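PDB 4AZH: beta-n-acetylhexosaminidase, which probably cleaves terminal beta-linked N-acetylglucosamine from glycan chains as a family 20 glycoside hydrolase, and binds an oxime inhibitor in its active-site pocket. Local coordinates for residues L47-L52 with P119-A124; K82-D87 with D332-E337; A139-V144 with E184-A189; A227-F232 with Y258-P263. All coordinates share one frame; numbering follows the deposited sequence.

Contact 1: residues L47-L52 with P119-A124; sequences LGNDGL and PGHMDA. With LOG (N-acetylglucosaminono-1,5-lactone (Z)-oxime), chain E.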
# COMPACT_ATOMS: atom_id res chain seq x y z
N LEU A 47 -6.66 -2.87 -2.41
CA LEU A 47 -7.89 -3.66 -2.37
C LEU A 47 -8.91 -3.24 -3.44
O LEU A 47 -9.67 -4.05 -3.96
CB LEU A 47 -8.52 -3.57 -0.96
CG LEU A 47 -7.69 -4.24 0.15
CD1 LEU A 47 -8.23 -4.07 1.56
CD2 LEU A 47 -7.54 -5.72 -0.19
N GLY A 48 -8.94 -1.94 -3.74
CA GLY A 48 -9.69 -1.43 -4.88
C GLY A 48 -8.64 -0.87 -5.82
O GLY A 48 -7.99 0.15 -5.53
N ASN A 49 -8.43 -1.56 -6.93
CA ASN A 49 -7.56 -1.12 -7.99
C ASN A 49 -7.99 -1.89 -9.24
O ASN A 49 -7.66 -3.09 -9.38
CB ASN A 49 -6.10 -1.39 -7.61
CG ASN A 49 -5.12 -0.77 -8.58
OD1 ASN A 49 -4.24 -1.46 -9.12
ND2 ASN A 49 -5.23 0.56 -8.80
N ASP A 50 -8.74 -1.22 -10.13
CA ASP A 50 -9.52 -1.88 -11.22
C ASP A 50 -10.61 -2.79 -10.64
O ASP A 50 -11.76 -2.36 -10.56
CB ASP A 50 -8.64 -2.68 -12.20
CG ASP A 50 -7.63 -1.80 -12.93
OD1 ASP A 50 -7.40 -0.64 -12.50
OD2 ASP A 50 -7.05 -2.26 -13.94
N GLY A 51 -10.25 -4.03 -10.27
CA GLY A 51 -11.11 -4.93 -9.49
C GLY A 51 -11.28 -4.44 -8.04
O GLY A 51 -10.40 -3.78 -7.48
N LEU A 52 -12.44 -4.75 -7.44
CA LEU A 52 -12.68 -4.43 -6.02
C LEU A 52 -12.81 -5.74 -5.26
O LEU A 52 -13.81 -6.47 -5.42
CB LEU A 52 -13.91 -3.53 -5.84
CG LEU A 52 -14.25 -3.05 -4.42
CD1 LEU A 52 -13.10 -2.34 -3.72
CD2 LEU A 52 -15.51 -2.18 -4.42
N PRO A 119 -10.54 8.44 -8.48
CA PRO A 119 -11.62 8.20 -9.44
C PRO A 119 -11.20 7.34 -10.63
O PRO A 119 -12.06 7.01 -11.43
CB PRO A 119 -11.99 9.62 -9.90
CG PRO A 119 -10.73 10.39 -9.78
CD PRO A 119 -9.97 9.79 -8.64
N GLY A 120 -9.91 7.04 -10.79
CA GLY A 120 -9.46 6.12 -11.83
C GLY A 120 -9.34 4.71 -11.27
O GLY A 120 -9.71 4.45 -10.14
N HIS A 121 -8.84 3.78 -12.06
CA HIS A 121 -8.69 2.38 -11.63
C HIS A 121 -9.86 1.83 -10.84
O HIS A 121 -9.67 1.21 -9.78
CB HIS A 121 -7.37 2.19 -10.88
CG HIS A 121 -6.15 2.30 -11.77
ND1 HIS A 121 -5.43 3.45 -11.88
CD2 HIS A 121 -5.55 1.36 -12.61
CE1 HIS A 121 -4.41 3.24 -12.72
NE2 HIS A 121 -4.48 1.97 -13.18
N MET A 122 -11.09 2.05 -11.34
CA MET A 122 -12.29 1.60 -10.61
C MET A 122 -13.32 0.91 -11.51
O MET A 122 -14.54 1.10 -11.35
CB MET A 122 -12.91 2.76 -9.82
CG MET A 122 -13.31 3.96 -10.67
SD MET A 122 -14.10 5.34 -9.79
CE MET A 122 -15.73 4.69 -9.40
N ASP A 123 -12.84 0.11 -12.46
CA ASP A 123 -13.66 -0.65 -13.39
C ASP A 123 -14.84 -1.33 -12.68
O ASP A 123 -16.01 -1.21 -13.08
CB ASP A 123 -12.81 -1.72 -14.08
CG ASP A 123 -11.58 -1.14 -14.78
OD1 ASP A 123 -10.98 -0.12 -14.32
OD2 ASP A 123 -11.19 -1.74 -15.80
N ALA A 124 -14.50 -2.05 -11.60
CA ALA A 124 -15.44 -2.87 -10.88
C ALA A 124 -16.52 -2.03 -10.22
O ALA A 124 -17.67 -2.42 -10.22
CB ALA A 124 -14.70 -3.70 -9.85
C2 LOG E . -0.04 2.37 -12.40
C3 LOG E . -0.30 0.98 -11.83
C4 LOG E . 0.35 -0.03 -12.75
C5 LOG E . 1.85 0.24 -12.73
C6 LOG E . 2.59 -0.90 -13.47
C7 LOG E . 0.91 3.56 -10.43
C8 LOG E . 0.65 4.52 -9.28
N2 LOG E . -0.13 3.37 -11.30
O1 LOG E . 2.69 3.85 -14.03
O3 LOG E . -1.75 0.71 -11.64
O4 LOG E . 0.15 -1.33 -12.25
O5 LOG E . 2.10 1.46 -13.33
O6 LOG E . 2.38 -0.81 -14.86
C1 LOG E . 1.23 2.50 -13.04
O7 LOG E . 2.02 3.05 -10.56
N1 LOG E . 1.50 3.71 -13.42
O HOH W 1 -8.21 0.69 -14.66
O HOH W 2 -8.81 -1.85 -16.56
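At the C-terminal mouth of the TIM barrel, the loops that follow the neighbouring parallel strands 42-46 and 111-118 meet where Asp-50 packs against His-121, a residue of the inhibitor pocket. The backbones are joined twice. Asp-50 N donates to His-121 O at 2.6 Å, standing well above the carbonyl plane (62° out of it). In the other direction Ala-124 N gives a nearly straight bond (168°) to Asp-50 O at 2.9 Å, which ties the first turn of helix 123-131, just past its N-cap residue Met-122, to the loop 47-52. The Asp-50 carboxylate runs alongside the His-121 side chain, 14° from coplanar with the ring, though the close approach at the ring edge is doubtful in detail. It also stacks on the carboxylate of Asp-123, with the two OD1 atoms of Asp-50 and Asp-123 4.0 Å apart. That like-charge approach is probably eased by Arg-20, which forms a salt bridge to Asp-50 OD2, and by two waters between the acids. One can donate to Asp-123 OD1 and weakly to Asp-50 OD1, the other to both OD2 atoms, though further acceptors compete. Farther from the pocket, Leu-52 CB rests 4.1 Å from Ala-124 CB.

Contact 2: residues K82-D87 with D332-E337; sequences KAYYDD and DRPSAE. With LOG (N-acetylglucosaminono-1,5-lactone (Z)-oxime), chain E.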
# COMPACT_ATOMS: atom_id res chain seq x y z
N LYS A 82 -15.79 -9.26 -11.29
CA LYS A 82 -15.74 -10.37 -12.24
C LYS A 82 -15.69 -9.90 -13.69
O LYS A 82 -14.99 -10.51 -14.50
CB LYS A 82 -16.91 -11.31 -12.03
CG LYS A 82 -16.62 -12.30 -10.93
CD LYS A 82 -17.71 -13.36 -10.79
CE LYS A 82 -17.32 -14.37 -9.73
NZ LYS A 82 -18.50 -15.23 -9.50
N ALA A 83 -16.37 -8.80 -13.99
CA ALA A 83 -16.41 -8.26 -15.34
C ALA A 83 -15.06 -7.68 -15.72
O ALA A 83 -14.69 -7.69 -16.89
CB ALA A 83 -17.47 -7.19 -15.47
N TYR A 84 -14.34 -7.13 -14.73
CA TYR A 84 -12.97 -6.70 -14.96
C TYR A 84 -12.06 -7.91 -15.16
O TYR A 84 -11.27 -7.94 -16.09
CB TYR A 84 -12.46 -5.85 -13.82
CG TYR A 84 -10.98 -5.72 -13.89
CD1 TYR A 84 -10.38 -5.01 -14.93
CD2 TYR A 84 -10.14 -6.34 -12.94
CE1 TYR A 84 -9.02 -4.91 -15.03
CE2 TYR A 84 -8.76 -6.22 -13.02
CZ TYR A 84 -8.21 -5.50 -14.07
OH TYR A 84 -6.84 -5.36 -14.20
N TYR A 85 -12.16 -8.90 -14.28
CA TYR A 85 -11.36 -10.11 -14.41
C TYR A 85 -11.92 -11.14 -13.44
O TYR A 85 -11.85 -10.97 -12.23
CB TYR A 85 -9.85 -9.86 -14.15
CG TYR A 85 -9.02 -11.14 -14.10
CD1 TYR A 85 -8.99 -12.03 -15.19
CD2 TYR A 85 -8.29 -11.47 -12.96
CE1 TYR A 85 -8.27 -13.22 -15.13
CE2 TYR A 85 -7.54 -12.64 -12.90
CZ TYR A 85 -7.53 -13.51 -13.98
OH TYR A 85 -6.78 -14.67 -13.88
N ASP A 86 -12.51 -12.20 -13.99
CA ASP A 86 -13.11 -13.28 -13.23
C ASP A 86 -12.01 -14.24 -12.85
O ASP A 86 -11.83 -15.28 -13.49
CB ASP A 86 -14.21 -13.99 -14.07
CG ASP A 86 -15.01 -14.99 -13.26
OD1 ASP A 86 -14.78 -15.17 -12.05
OD2 ASP A 86 -15.92 -15.59 -13.83
N ASP A 87 -11.27 -13.87 -11.82
CA ASP A 87 -10.11 -14.62 -11.35
C ASP A 87 -10.52 -16.01 -10.81
O ASP A 87 -11.23 -16.08 -9.82
CB ASP A 87 -9.41 -13.81 -10.25
CG ASP A 87 -8.00 -14.31 -9.94
OD1 ASP A 87 -7.75 -15.52 -10.09
OD2 ASP A 87 -7.13 -13.49 -9.55
N ASP A 332 -0.80 -5.99 -13.80
CA ASP A 332 -1.45 -5.34 -14.98
C ASP A 332 -2.15 -6.36 -15.87
O ASP A 332 -3.19 -6.07 -16.47
CB ASP A 332 -0.43 -4.55 -15.80
CG ASP A 332 0.16 -3.37 -15.03
OD1 ASP A 332 0.27 -3.46 -13.79
OD2 ASP A 332 0.51 -2.35 -15.68
N ARG A 333 -1.55 -7.54 -15.94
CA ARG A 333 -2.15 -8.68 -16.60
C ARG A 333 -2.43 -9.65 -15.48
O ARG A 333 -1.56 -10.45 -15.14
CB ARG A 333 -1.12 -9.29 -17.57
CG ARG A 333 -0.76 -8.40 -18.75
CD ARG A 333 0.40 -8.97 -19.57
NE ARG A 333 1.66 -8.27 -19.30
CZ ARG A 333 2.62 -8.71 -18.50
NH1 ARG A 333 2.52 -9.87 -17.86
NH2 ARG A 333 3.71 -7.99 -18.36
N PRO A 334 -3.65 -9.59 -14.88
CA PRO A 334 -3.87 -10.31 -13.61
C PRO A 334 -3.96 -11.82 -13.77
O PRO A 334 -3.98 -12.53 -12.77
CB PRO A 334 -5.20 -9.74 -13.12
CG PRO A 334 -5.94 -9.50 -14.39
CD PRO A 334 -4.90 -8.98 -15.36
N SER A 335 -3.98 -12.30 -15.01
CA SER A 335 -3.97 -13.74 -15.22
C SER A 335 -2.54 -14.30 -15.26
O SER A 335 -2.34 -15.51 -15.31
CB SER A 335 -4.74 -14.11 -16.48
OG SER A 335 -3.96 -13.83 -17.60
N ALA A 336 -1.55 -13.41 -15.19
CA ALA A 336 -0.17 -13.84 -14.96
C ALA A 336 -0.08 -14.64 -13.67
O ALA A 336 -0.82 -14.40 -12.73
CB ALA A 336 0.75 -12.63 -14.89
N GLU A 337 0.85 -15.59 -13.61
CA GLU A 337 1.00 -16.40 -12.42
C GLU A 337 1.72 -15.63 -11.32
O GLU A 337 2.75 -15.00 -11.56
CB GLU A 337 1.79 -17.67 -12.74
CG GLU A 337 1.99 -18.54 -11.51
CD GLU A 337 2.73 -19.84 -11.82
OE1 GLU A 337 3.15 -20.06 -12.97
OE2 GLU A 337 2.89 -20.63 -10.89
C2 LOG E . -0.04 2.37 -12.40
C3 LOG E . -0.30 0.98 -11.83
C4 LOG E . 0.35 -0.03 -12.75
C5 LOG E . 1.85 0.24 -12.73
C6 LOG E . 2.59 -0.90 -13.47
C7 LOG E . 0.91 3.56 -10.43
C8 LOG E . 0.65 4.52 -9.28
N2 LOG E . -0.13 3.37 -11.30
O1 LOG E . 2.69 3.85 -14.03
O3 LOG E . -1.75 0.71 -11.64
O4 LOG E . 0.15 -1.33 -12.25
O5 LOG E . 2.10 1.46 -13.33
O6 LOG E . 2.38 -0.81 -14.86
C1 LOG E . 1.23 2.50 -13.04
O7 LOG E . 2.02 3.05 -10.56
N1 LOG E . 1.50 3.71 -13.42
O HOH W 3 -5.48 -4.54 -16.05
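Pro-334 sets its CG, with CB beside it, over one face of the Tyr-85 ring, and this CH-pi contact is the heart of the meeting between the end of helix 70-84 and the loop 332-337. Pro-334 CG sits 3.7 Å from the centroid of the Tyr-85 ring, 25° off the ring normal and displaced toward the rim on the CD2 side. Tyr-85 is the first residue to leave the helix; its CG stands opposite the backbone N (chi1 173°), which carries the ring out to the proline, and the two side chains slide past each other in opposite directions. The other face of the ring is covered from within its own segment by Asp-87 CA, so the tyrosine is sandwiched. Its far end reaches the type I turn 333-336, with Tyr-85 OH 3.2 Å from Ser-335 CA.

Tyr-84 is likewise extended (chi1 165°) but works through water. A water near its ring plane, doubtfully close to Tyr-84 OH in the model, donates to Asp-332 O at 2.8 Å. Asp-332 turns its carboxylate away from this interface and into the pocket, where both oxygens are used: inhibitor O4 donates to Asp-332 OD1 and inhibitor O6 donates to Asp-332 OD2, each at 2.6 Å. This two-pronged grip fixes the end of the sugar ring that carries O4 and O6.

Around the contact, Lys-21 NZ is hydrogen-bonded to Pro-334 O and Ala-336 O, the side chain of Asp-332 touches Ile-283 of strand 282-283, and the loop itself connects barrel strand 322-330 to helix 340-352.

Contact 3: residues A139-V144 with E184-A189; sequences AHFDKV and EYANDA. With LOG (N-acetylglucosaminono-1,5-lactone (Z)-oxime), chain E; EDO (1,2-ethanediol), chain F; EDO (1,2-ethanediol), chain G; EDO (1,2-ethanediol), chain H.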
# COMPACT_ATOMS: atom_id res chain seq x y z
N ALA A 139 -16.55 8.38 -16.89
CA ALA A 139 -16.03 9.54 -17.61
C ALA A 139 -16.02 9.28 -19.10
O ALA A 139 -15.91 8.12 -19.56
CB ALA A 139 -14.61 9.87 -17.15
N HIS A 140 -16.09 10.38 -19.86
CA HIS A 140 -16.35 10.33 -21.28
C HIS A 140 -15.59 11.38 -22.06
O HIS A 140 -15.91 12.58 -22.01
CB HIS A 140 -17.85 10.49 -21.51
CG HIS A 140 -18.26 10.36 -22.95
ND1 HIS A 140 -19.56 10.35 -23.33
CD2 HIS A 140 -17.50 10.24 -24.13
CE1 HIS A 140 -19.63 10.24 -24.68
NE2 HIS A 140 -18.38 10.18 -25.16
N PHE A 141 -14.59 10.93 -22.81
CA PHE A 141 -13.75 11.83 -23.60
C PHE A 141 -13.71 11.46 -25.11
O PHE A 141 -14.74 11.59 -25.77
CB PHE A 141 -12.37 11.94 -22.98
CG PHE A 141 -12.37 12.70 -21.68
CD1 PHE A 141 -12.73 14.04 -21.64
CD2 PHE A 141 -12.00 12.09 -20.50
CE1 PHE A 141 -12.75 14.75 -20.45
CE2 PHE A 141 -12.00 12.80 -19.29
CZ PHE A 141 -12.37 14.13 -19.28
N ASP A 142 -12.58 10.98 -25.63
CA ASP A 142 -12.52 10.47 -27.01
C ASP A 142 -13.43 9.26 -27.15
O ASP A 142 -13.82 8.89 -28.27
CB ASP A 142 -11.11 10.05 -27.43
CG ASP A 142 -10.10 11.18 -27.35
OD1 ASP A 142 -10.52 12.37 -27.34
OD2 ASP A 142 -8.88 10.84 -27.32
N LYS A 143 -13.74 8.63 -26.01
CA LYS A 143 -14.69 7.52 -25.95
C LYS A 143 -15.09 7.36 -24.50
O LYS A 143 -14.50 8.00 -23.62
CB LYS A 143 -14.05 6.24 -26.46
CG LYS A 143 -12.84 5.79 -25.66
CD LYS A 143 -12.46 4.38 -26.06
CE LYS A 143 -11.09 4.01 -25.55
NZ LYS A 143 -10.88 2.55 -25.82
N VAL A 144 -16.08 6.50 -24.24
CA VAL A 144 -16.51 6.19 -22.87
C VAL A 144 -15.44 5.38 -22.10
O VAL A 144 -15.01 4.30 -22.54
CB VAL A 144 -17.89 5.46 -22.83
CG1 VAL A 144 -18.38 5.31 -21.39
CG2 VAL A 144 -18.93 6.22 -23.65
N GLU A 184 -4.07 8.15 -12.75
CA GLU A 184 -4.57 7.85 -14.09
C GLU A 184 -6.05 8.26 -14.33
O GLU A 184 -6.96 7.42 -14.26
CB GLU A 184 -4.30 6.37 -14.46
CG GLU A 184 -2.81 5.96 -14.43
CD GLU A 184 -2.51 4.53 -14.94
OE1 GLU A 184 -2.90 4.21 -16.09
OE2 GLU A 184 -1.88 3.75 -14.20
N TYR A 185 -6.29 9.53 -14.62
CA TYR A 185 -7.66 9.96 -14.89
C TYR A 185 -8.10 9.66 -16.33
O TYR A 185 -7.67 10.31 -17.26
CB TYR A 185 -7.92 11.46 -14.56
CG TYR A 185 -9.43 11.68 -14.54
CD1 TYR A 185 -10.12 11.94 -15.71
CD2 TYR A 185 -10.17 11.54 -13.35
CE1 TYR A 185 -11.49 12.07 -15.72
CE2 TYR A 185 -11.56 11.68 -13.34
CZ TYR A 185 -12.22 11.94 -14.54
OH TYR A 185 -13.59 12.08 -14.58
N ALA A 186 -9.00 8.70 -16.50
CA ALA A 186 -9.49 8.29 -17.82
C ALA A 186 -8.39 8.15 -18.88
O ALA A 186 -8.55 8.62 -20.01
CB ALA A 186 -10.62 9.21 -18.31
N ASN A 187 -7.29 7.50 -18.53
CA ASN A 187 -6.24 7.33 -19.53
C ASN A 187 -6.67 6.51 -20.76
O ASN A 187 -6.22 6.78 -21.88
CB ASN A 187 -4.94 6.79 -18.91
CG ASN A 187 -4.07 7.90 -18.31
OD1 ASN A 187 -3.13 7.59 -17.54
ND2 ASN A 187 -4.35 9.18 -18.64
N ASP A 188 -7.57 5.54 -20.54
CA ASP A 188 -8.07 4.66 -21.62
C ASP A 188 -8.94 5.45 -22.60
O ASP A 188 -9.20 4.99 -23.71
CB ASP A 188 -8.85 3.44 -21.05
CG ASP A 188 -10.19 3.83 -20.37
OD1 ASP A 188 -10.31 4.94 -19.78
OD2 ASP A 188 -11.14 3.03 -20.44
N ALA A 189 -9.36 6.65 -22.20
CA ALA A 189 -10.33 7.42 -22.99
C ALA A 189 -9.72 8.70 -23.59
O ALA A 189 -10.43 9.46 -24.27
CB ALA A 189 -11.56 7.75 -22.14
C2 LOG E . -0.04 2.37 -12.40
C3 LOG E . -0.30 0.98 -11.83
C4 LOG E . 0.35 -0.03 -12.75
C5 LOG E . 1.85 0.24 -12.73
C6 LOG E . 2.59 -0.90 -13.47
C7 LOG E . 0.91 3.56 -10.43
C8 LOG E . 0.65 4.52 -9.28
N2 LOG E . -0.13 3.37 -11.30
O1 LOG E . 2.69 3.85 -14.03
O3 LOG E . -1.75 0.71 -11.64
O4 LOG E . 0.15 -1.33 -12.25
O5 LOG E . 2.10 1.46 -13.33
O6 LOG E . 2.38 -0.81 -14.86
C1 LOG E . 1.23 2.50 -13.04
O7 LOG E . 2.02 3.05 -10.56
N1 LOG E . 1.50 3.71 -13.42
C1 EDO F . -16.10 14.41 -17.22
O1 EDO F . -15.40 13.90 -16.06
C2 EDO F . -15.72 13.60 -18.45
O2 EDO F . -16.76 12.65 -18.71
C1 EDO G . -2.31 0.76 -17.85
O1 EDO G . -3.31 1.77 -17.74
C2 EDO G . -2.01 0.33 -16.42
O2 EDO G . -1.80 1.53 -15.63
C1 EDO H . -15.99 15.93 -21.15
O1 EDO H . -16.84 16.83 -20.43
C2 EDO H . -16.15 16.21 -22.63
O2 EDO H . -17.00 15.20 -23.18
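Phe-141 and Tyr-185 meet rim to rim, and with two alanines they form the tight side of this contact. Phe-141 CE2 comes within 3.7 Å of Tyr-185 CE1, each atom lying near the plane of the other ring, while the two side chains cross at about a right angle. Ala-186 CB also presses on the Phe-141 edge, 3.9 Å from CD2, and Ala-139 CB packs 3.5 Å from Tyr-185 OH. Next to them the backbones are joined once: Asp-142 N donates to Ala-189 O at 3.0 Å, with the donor nearly in line with the carbonyl but the N-H bent away (136°). Ala-189 CB lies 3.3 Å from Lys-143 O.

The outer side is looser and wet. An ethanediol, probably from the crystallisation liquor, covers one face of Phe-141 and accepts a bond from His-140 N; a second donates to His-140 O. The exposed Asp-142 carboxylate turns to Tyr-197, and that of Asp-188 to Ser-145 and Lys-146.

At its inner end the segment 184-189 begins with Glu-184, whose carboxylate lies in the inhibitor pocket beside Asp-183. This Asp-Glu pair after barrel strand 177-181 is the signature of family 20 glycoside hydrolases.

Contact 4: residues A227-F232 with Y258-P263; sequences AFNDGF and YNLASP. With LOG (N-acetylglucosaminono-1,5-lactone (Z)-oxime), chain E.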
# COMPACT_ATOMS: atom_id res chain seq x y z
N ALA A 227 -1.99 9.35 -1.20
CA ALA A 227 -2.43 9.32 -2.60
C ALA A 227 -1.20 9.31 -3.49
O ALA A 227 -0.09 9.65 -3.02
CB ALA A 227 -3.31 10.52 -2.94
N PHE A 228 -1.37 8.92 -4.76
CA PHE A 228 -0.22 8.98 -5.64
C PHE A 228 -0.05 10.39 -6.13
O PHE A 228 -0.96 11.24 -5.99
CB PHE A 228 -0.34 8.05 -6.82
CG PHE A 228 -0.49 6.60 -6.44
CD1 PHE A 228 0.57 5.90 -5.87
CD2 PHE A 228 -1.67 5.94 -6.70
CE1 PHE A 228 0.44 4.53 -5.56
CE2 PHE A 228 -1.81 4.57 -6.38
CZ PHE A 228 -0.76 3.88 -5.79
N ASN A 229 1.13 10.65 -6.68
CA ASN A 229 1.53 12.00 -7.05
C ASN A 229 0.80 12.56 -8.27
O ASN A 229 0.62 13.77 -8.37
CB ASN A 229 3.06 12.07 -7.26
CG ASN A 229 3.53 11.22 -8.42
OD1 ASN A 229 3.73 9.99 -8.30
ND2 ASN A 229 3.70 11.88 -9.55
N ASP A 230 0.38 11.68 -9.18
CA ASP A 230 -0.02 12.09 -10.54
C ASP A 230 -0.91 13.34 -10.56
O ASP A 230 -0.59 14.32 -11.23
CB ASP A 230 -0.74 10.97 -11.29
CG ASP A 230 -0.07 9.64 -11.14
OD1 ASP A 230 0.39 9.26 -10.04
OD2 ASP A 230 -0.02 8.91 -12.15
N GLY A 231 -2.01 13.32 -9.81
CA GLY A 231 -2.99 14.39 -9.86
C GLY A 231 -2.65 15.74 -9.22
O GLY A 231 -3.31 16.72 -9.51
N PHE A 232 -1.61 15.79 -8.37
CA PHE A 232 -1.32 16.97 -7.55
C PHE A 232 -0.47 18.01 -8.25
O PHE A 232 0.63 17.71 -8.70
CB PHE A 232 -0.65 16.57 -6.22
CG PHE A 232 -1.58 15.84 -5.29
CD1 PHE A 232 -1.95 14.51 -5.53
CD2 PHE A 232 -2.09 16.48 -4.16
CE1 PHE A 232 -2.82 13.85 -4.67
CE2 PHE A 232 -2.95 15.83 -3.30
CZ PHE A 232 -3.31 14.51 -3.55
N TYR A 258 3.24 14.28 -20.59
CA TYR A 258 2.53 13.77 -19.43
C TYR A 258 3.24 14.38 -18.22
O TYR A 258 4.09 13.74 -17.58
CB TYR A 258 2.60 12.25 -19.43
CG TYR A 258 1.63 11.56 -18.49
CD1 TYR A 258 0.27 11.50 -18.78
CD2 TYR A 258 2.09 10.95 -17.32
CE1 TYR A 258 -0.60 10.86 -17.92
CE2 TYR A 258 1.23 10.32 -16.46
CZ TYR A 258 -0.11 10.27 -16.77
OH TYR A 258 -0.97 9.63 -15.92
N ASN A 259 2.86 15.63 -17.93
CA ASN A 259 3.70 16.54 -17.15
C ASN A 259 3.34 16.64 -15.68
O ASN A 259 2.88 17.68 -15.19
CB ASN A 259 3.72 17.90 -17.81
CG ASN A 259 4.03 17.81 -19.29
OD1 ASN A 259 3.16 18.01 -20.12
ND2 ASN A 259 5.26 17.50 -19.63
N LEU A 260 3.58 15.55 -14.97
CA LEU A 260 3.33 15.51 -13.54
C LEU A 260 4.19 16.57 -12.82
O LEU A 260 5.24 16.92 -13.31
CB LEU A 260 3.60 14.08 -13.02
CG LEU A 260 3.03 12.91 -13.86
CD1 LEU A 260 3.26 11.55 -13.21
CD2 LEU A 260 1.54 13.10 -14.13
N ALA A 261 3.70 17.10 -11.70
CA ALA A 261 4.50 17.95 -10.80
C ALA A 261 5.81 17.27 -10.47
O ALA A 261 5.84 16.07 -10.22
CB ALA A 261 3.75 18.20 -9.49
N SER A 262 6.89 18.05 -10.45
CA SER A 262 8.17 17.51 -10.03
C SER A 262 8.12 17.34 -8.53
O SER A 262 7.36 18.04 -7.85
CB SER A 262 9.30 18.47 -10.36
OG SER A 262 9.15 19.66 -9.59
N PRO A 263 8.94 16.42 -8.00
CA PRO A 263 8.97 16.28 -6.55
C PRO A 263 9.51 17.53 -5.87
O PRO A 263 9.14 17.81 -4.73
CB PRO A 263 9.88 15.07 -6.31
CG PRO A 263 10.61 14.84 -7.58
CD PRO A 263 9.75 15.38 -8.68
C2 LOG E . -0.04 2.37 -12.40
C3 LOG E . -0.30 0.98 -11.83
C4 LOG E . 0.35 -0.03 -12.75
C5 LOG E . 1.85 0.24 -12.73
C6 LOG E . 2.59 -0.90 -13.47
C7 LOG E . 0.91 3.56 -10.43
C8 LOG E . 0.65 4.52 -9.28
N2 LOG E . -0.13 3.37 -11.30
O1 LOG E . 2.69 3.85 -14.03
O3 LOG E . -1.75 0.71 -11.64
O4 LOG E . 0.15 -1.33 -12.25
O5 LOG E . 2.10 1.46 -13.33
O6 LOG E . 2.38 -0.81 -14.86
C1 LOG E . 1.23 2.50 -13.04
O7 LOG E . 2.02 3.05 -10.56
N1 LOG E . 1.50 3.71 -13.42
O HOH W 4 3.41 14.64 -9.30
O HOH W 5 1.35 16.01 -10.80
O HOH W 6 -1.87 9.40 -13.68
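Tyr-258 opens the second segment by reaching toward Asp-230. Its chi1 of -165° carries the ring across to the turn, where the ring stands almost perpendicular to the carboxylate (84°). A water sits between Tyr-258 OH and Asp-230 OD2; both of its distances are short in the model and their exact values doubtful. The other carboxylate oxygen, Asp-230 OD1, is taken by Trp-251 NE1.

Two residues on, Leu-260 spreads its fork over the type I turn 229-232. Its CD1 lies 3.7 Å from Asn-229 ND2, and its CD2 packs 3.8 Å from Asp-230 O. The Asn-229 amide, crossed by the leucine at about a right angle, is pinned by Ser-252 O on its ND2 and by Trp-251 N on its OD1.

At Ala-261 the methyl group presses on the turn, CB being 3.3 Å from Phe-232 O. Ala-261 N donates to a water at 2.7 Å, and that water lies within bonding distance of Asp-230 O and Phe-232 O, though its protons may be shared with further acceptors; another water accepts from Asn-229 ND2 and can donate to Ala-261 O. Water thus stands in for direct backbone bonds between the two segments. Ser-262 then turns away, and its OG caps Tyr-265 N at the start of helix 263-268.

The turn packed here continues barrel strand 224-228, whose last residue, Phe-228, presents a ring face to C8 of the inhibitor, 3.5 Å above its plane and over the centre: an aromatic wall for the N-acetyl group, consistent with the aromatic-lined acetamido pocket of family 20 TIM barrels.

In the fold
Each of the four contacts has one segment that carries a pocket residue at the C-terminal mouth of one TIM barrel. Contacts 1 and 4 are buried, contact 3 is partly so, and contact 2 lies at the surface. Direct backbone bonds join the segments of contacts 1 and 3, whereas contact 4 relies on bridging water and contact 2 on a proline CH-pi contact with one water bridge. Contacts 1 and 2 touch through Tyr-84 OH, probably hydrogen-bonded to Asp-50 OD2 at 3.1 Å. Contacts 1 and 3 meet where His-121 packs on Glu-184, and contacts 3 and 4 where Asn-187 packs on Tyr-258. Contacts 2 and 4 have centres about 27 Å apart: contact 2 holds O4 and O6, contact 4 faces the acetamido methyl.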